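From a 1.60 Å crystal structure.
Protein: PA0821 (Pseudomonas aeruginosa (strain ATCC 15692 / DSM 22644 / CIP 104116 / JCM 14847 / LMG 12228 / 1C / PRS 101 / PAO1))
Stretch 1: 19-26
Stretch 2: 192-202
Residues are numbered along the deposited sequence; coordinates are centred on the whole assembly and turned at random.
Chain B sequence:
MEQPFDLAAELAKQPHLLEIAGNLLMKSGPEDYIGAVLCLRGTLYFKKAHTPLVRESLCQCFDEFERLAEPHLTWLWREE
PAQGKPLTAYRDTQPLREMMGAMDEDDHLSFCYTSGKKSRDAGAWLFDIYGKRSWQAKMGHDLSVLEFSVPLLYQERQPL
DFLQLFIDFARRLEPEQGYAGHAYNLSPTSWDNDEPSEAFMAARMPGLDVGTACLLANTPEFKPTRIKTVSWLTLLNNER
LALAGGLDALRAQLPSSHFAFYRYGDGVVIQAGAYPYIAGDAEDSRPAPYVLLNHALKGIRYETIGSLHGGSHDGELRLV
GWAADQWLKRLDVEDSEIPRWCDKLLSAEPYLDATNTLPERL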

# COMPACT_ATOMS: atom_id res chain seq x y z
N GLU B 19 -7.67 -3.19 12.48
CA GLU B 19 -8.96 -2.55 12.28
C GLU B 19 -8.74 -1.33 11.40
O GLU B 19 -7.74 -0.63 11.56
CB GLU B 19 -9.56 -2.14 13.63
CG GLU B 19 -11.02 -1.72 13.61
CD GLU B 19 -11.53 -1.41 15.00
OE1 GLU B 19 -11.49 -0.23 15.40
OE2 GLU B 19 -11.97 -2.35 15.70
N ILE B 20 -9.64 -1.09 10.45
CA ILE B 20 -9.47 0.02 9.52
C ILE B 20 -10.73 0.87 9.50
O ILE B 20 -11.84 0.35 9.30
CB ILE B 20 -9.14 -0.45 8.09
CG1 ILE B 20 -7.94 -1.40 8.10
CG2 ILE B 20 -8.79 0.76 7.21
CD1 ILE B 20 -7.58 -1.93 6.72
N ALA B 21 -10.57 2.18 9.68
CA ALA B 21 -11.71 3.08 9.67
C ALA B 21 -12.39 3.08 8.30
O ALA B 21 -11.74 2.92 7.26
CB ALA B 21 -11.28 4.50 10.03
N GLY B 22 -13.70 3.26 8.32
CA GLY B 22 -14.45 3.25 7.07
C GLY B 22 -14.00 4.39 6.17
O GLY B 22 -13.72 5.50 6.62
N ASN B 23 -13.92 4.09 4.87
CA ASN B 23 -13.60 5.07 3.84
C ASN B 23 -12.19 5.65 4.00
O ASN B 23 -11.92 6.76 3.51
CB ASN B 23 -14.64 6.21 3.85
CG ASN B 23 -14.84 6.82 2.48
OD1 ASN B 23 -15.07 6.12 1.51
ND2 ASN B 23 -14.74 8.15 2.41
N LEU B 24 -11.27 4.92 4.64
CA LEU B 24 -9.97 5.49 4.99
C LEU B 24 -9.13 5.80 3.75
O LEU B 24 -8.48 6.85 3.69
CB LEU B 24 -9.19 4.54 5.90
CG LEU B 24 -7.75 4.97 6.21
CD1 LEU B 24 -7.72 6.18 7.13
CD2 LEU B 24 -6.94 3.84 6.81
N LEU B 25 -9.12 4.90 2.77
CA LEU B 25 -8.24 5.04 1.61
C LEU B 25 -8.90 5.84 0.50
O LEU B 25 -8.73 5.57 -0.69
CB LEU B 25 -7.79 3.67 1.11
CG LEU B 25 -6.55 3.01 1.73
CD1 LEU B 25 -5.28 3.76 1.34
CD2 LEU B 25 -6.65 2.90 3.25
N MSE B 26 -9.67 6.84 0.91
CA MSE B 26 -10.41 7.71 0.01
C MSE B 26 -9.92 9.14 0.14
O MSE B 26 -9.28 9.49 1.13
CB MSE B 26 -11.90 7.63 0.32
CG MSE B 26 -12.57 6.65 -0.59
SE MSE B 26 -11.71 6.97 -2.28
CE MSE B 26 -13.27 7.56 -3.27
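Stretch 2 (192-202) DNDEPSEAFMA

How does stretch 2 lie on the strand that opens stretch 1? It is helical, kinked at P196, whose proline N has no hydrogen to donate, and S197, whose N makes only a weak bond to D194 O at 3.0 Å, and it runs roughly against the strand: their directions differ by 145°, with axes 8.9 Å apart at closest approach. I20 points toward the helix, its CG2 3.7 Å from S197 OG and its CD1 4.2 Å from M201 CG.

What holds the turn from A21 to L24 against the helix? This is a type II turn that places N23 at positive phi, and N23 N donates a hydrogen bond to D194 OD1 at 2.9 Å, nearly straight at 165°. One water accepts from S197 OG and donates to A21 O and D194 OD1. Here the backbones come close, with N23 CA 4.9 Å from N193 CA, and N23 OD1 lies 3.2 Å from N193 CB.

Where does the helix meet L25? Within a type I turn from N23 to M26, L25 points toward it: CB packs 3.8 Å from P196 CB, and CD1 reaches 4.2 Å from F200 CD2, oblique to the ring. A second water accepts from L25 N and donates to N193 O and S197 OG.

What bridges the stretches around S197? Two waters do, and the serine hydroxyl links both.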

# COMPACT_ATOMS: atom_id res chain seq x y z
N ASP B 192 -18.18 -0.82 -0.65
CA ASP B 192 -17.60 -0.12 -1.79
C ASP B 192 -16.65 0.98 -1.34
O ASP B 192 -15.67 1.28 -2.03
CB ASP B 192 -18.69 0.46 -2.69
CG ASP B 192 -18.15 0.95 -4.02
OD1 ASP B 192 -17.64 0.11 -4.80
OD2 ASP B 192 -18.24 2.17 -4.28
N ASN B 193 -16.91 1.59 -0.18
CA ASN B 193 -15.97 2.55 0.40
C ASN B 193 -14.68 1.89 0.85
O ASN B 193 -13.66 2.57 0.98
CB ASN B 193 -16.57 3.25 1.62
CG ASN B 193 -17.78 4.10 1.29
OD1 ASN B 193 -17.99 4.48 0.15
ND2 ASN B 193 -18.56 4.41 2.32
N ASP B 194 -14.72 0.59 1.11
CA ASP B 194 -13.67 -0.05 1.87
C ASP B 194 -12.87 -1.07 1.09
O ASP B 194 -11.81 -1.49 1.57
CB ASP B 194 -14.29 -0.68 3.13
CG ASP B 194 -14.93 0.37 4.02
OD1 ASP B 194 -14.21 1.27 4.49
OD2 ASP B 194 -16.17 0.34 4.19
N GLU B 195 -13.31 -1.46 -0.10
CA GLU B 195 -12.45 -2.24 -0.99
C GLU B 195 -11.08 -1.62 -1.20
O GLU B 195 -10.09 -2.37 -1.27
CB GLU B 195 -13.13 -2.47 -2.34
CG GLU B 195 -14.35 -3.38 -2.28
CD GLU B 195 -14.94 -3.68 -3.65
OE1 GLU B 195 -14.70 -2.89 -4.59
OE2 GLU B 195 -15.64 -4.71 -3.79
N PRO B 196 -10.92 -0.29 -1.30
CA PRO B 196 -9.56 0.25 -1.43
C PRO B 196 -8.65 -0.09 -0.27
O PRO B 196 -7.45 -0.28 -0.47
CB PRO B 196 -9.80 1.76 -1.55
CG PRO B 196 -11.16 1.88 -2.11
CD PRO B 196 -11.94 0.76 -1.51
N SER B 197 -9.19 -0.15 0.95
CA SER B 197 -8.39 -0.59 2.09
C SER B 197 -7.90 -2.02 1.90
O SER B 197 -6.74 -2.33 2.19
CB SER B 197 -9.20 -0.47 3.39
OG SER B 197 -9.67 0.85 3.58
N GLU B 198 -8.79 -2.90 1.43
CA GLU B 198 -8.39 -4.27 1.15
C GLU B 198 -7.34 -4.34 0.05
O GLU B 198 -6.37 -5.11 0.14
CB GLU B 198 -9.64 -5.08 0.78
CG GLU B 198 -9.37 -6.54 0.47
CD GLU B 198 -10.65 -7.30 0.16
OE1 GLU B 198 -11.39 -6.88 -0.74
OE2 GLU B 198 -10.91 -8.31 0.84
N ALA B 199 -7.48 -3.52 -0.99
CA ALA B 199 -6.51 -3.54 -2.09
C ALA B 199 -5.13 -3.08 -1.63
O ALA B 199 -4.11 -3.65 -2.02
CB ALA B 199 -7.02 -2.68 -3.24
N PHE B 200 -5.10 -2.05 -0.78
CA PHE B 200 -3.83 -1.56 -0.24
C PHE B 200 -3.15 -2.62 0.61
O PHE B 200 -1.94 -2.84 0.51
CB PHE B 200 -4.11 -0.29 0.56
CG PHE B 200 -2.96 0.21 1.38
CD1 PHE B 200 -1.73 0.47 0.80
CD2 PHE B 200 -3.12 0.46 2.73
CE1 PHE B 200 -0.68 0.96 1.56
CE2 PHE B 200 -2.08 0.94 3.49
CZ PHE B 200 -0.85 1.19 2.91
N MSE B 201 -3.93 -3.31 1.44
CA MSE B 201 -3.41 -4.37 2.28
C MSE B 201 -2.91 -5.57 1.46
O MSE B 201 -1.89 -6.17 1.79
CB MSE B 201 -4.48 -4.79 3.28
CG MSE B 201 -4.68 -3.79 4.40
SE MSE B 201 -3.02 -3.58 5.40
CE MSE B 201 -3.01 -1.68 5.56
N ALA B 202 -3.65 -5.90 0.40
CA ALA B 202 -3.31 -7.07 -0.41
C ALA B 202 -1.90 -6.96 -0.98
O ALA B 202 -1.17 -7.95 -1.03
CB ALA B 202 -4.32 -7.22 -1.55
O HOH W 1 -11.70 0.87 5.37
O HOH W 2 -10.99 2.73 1.96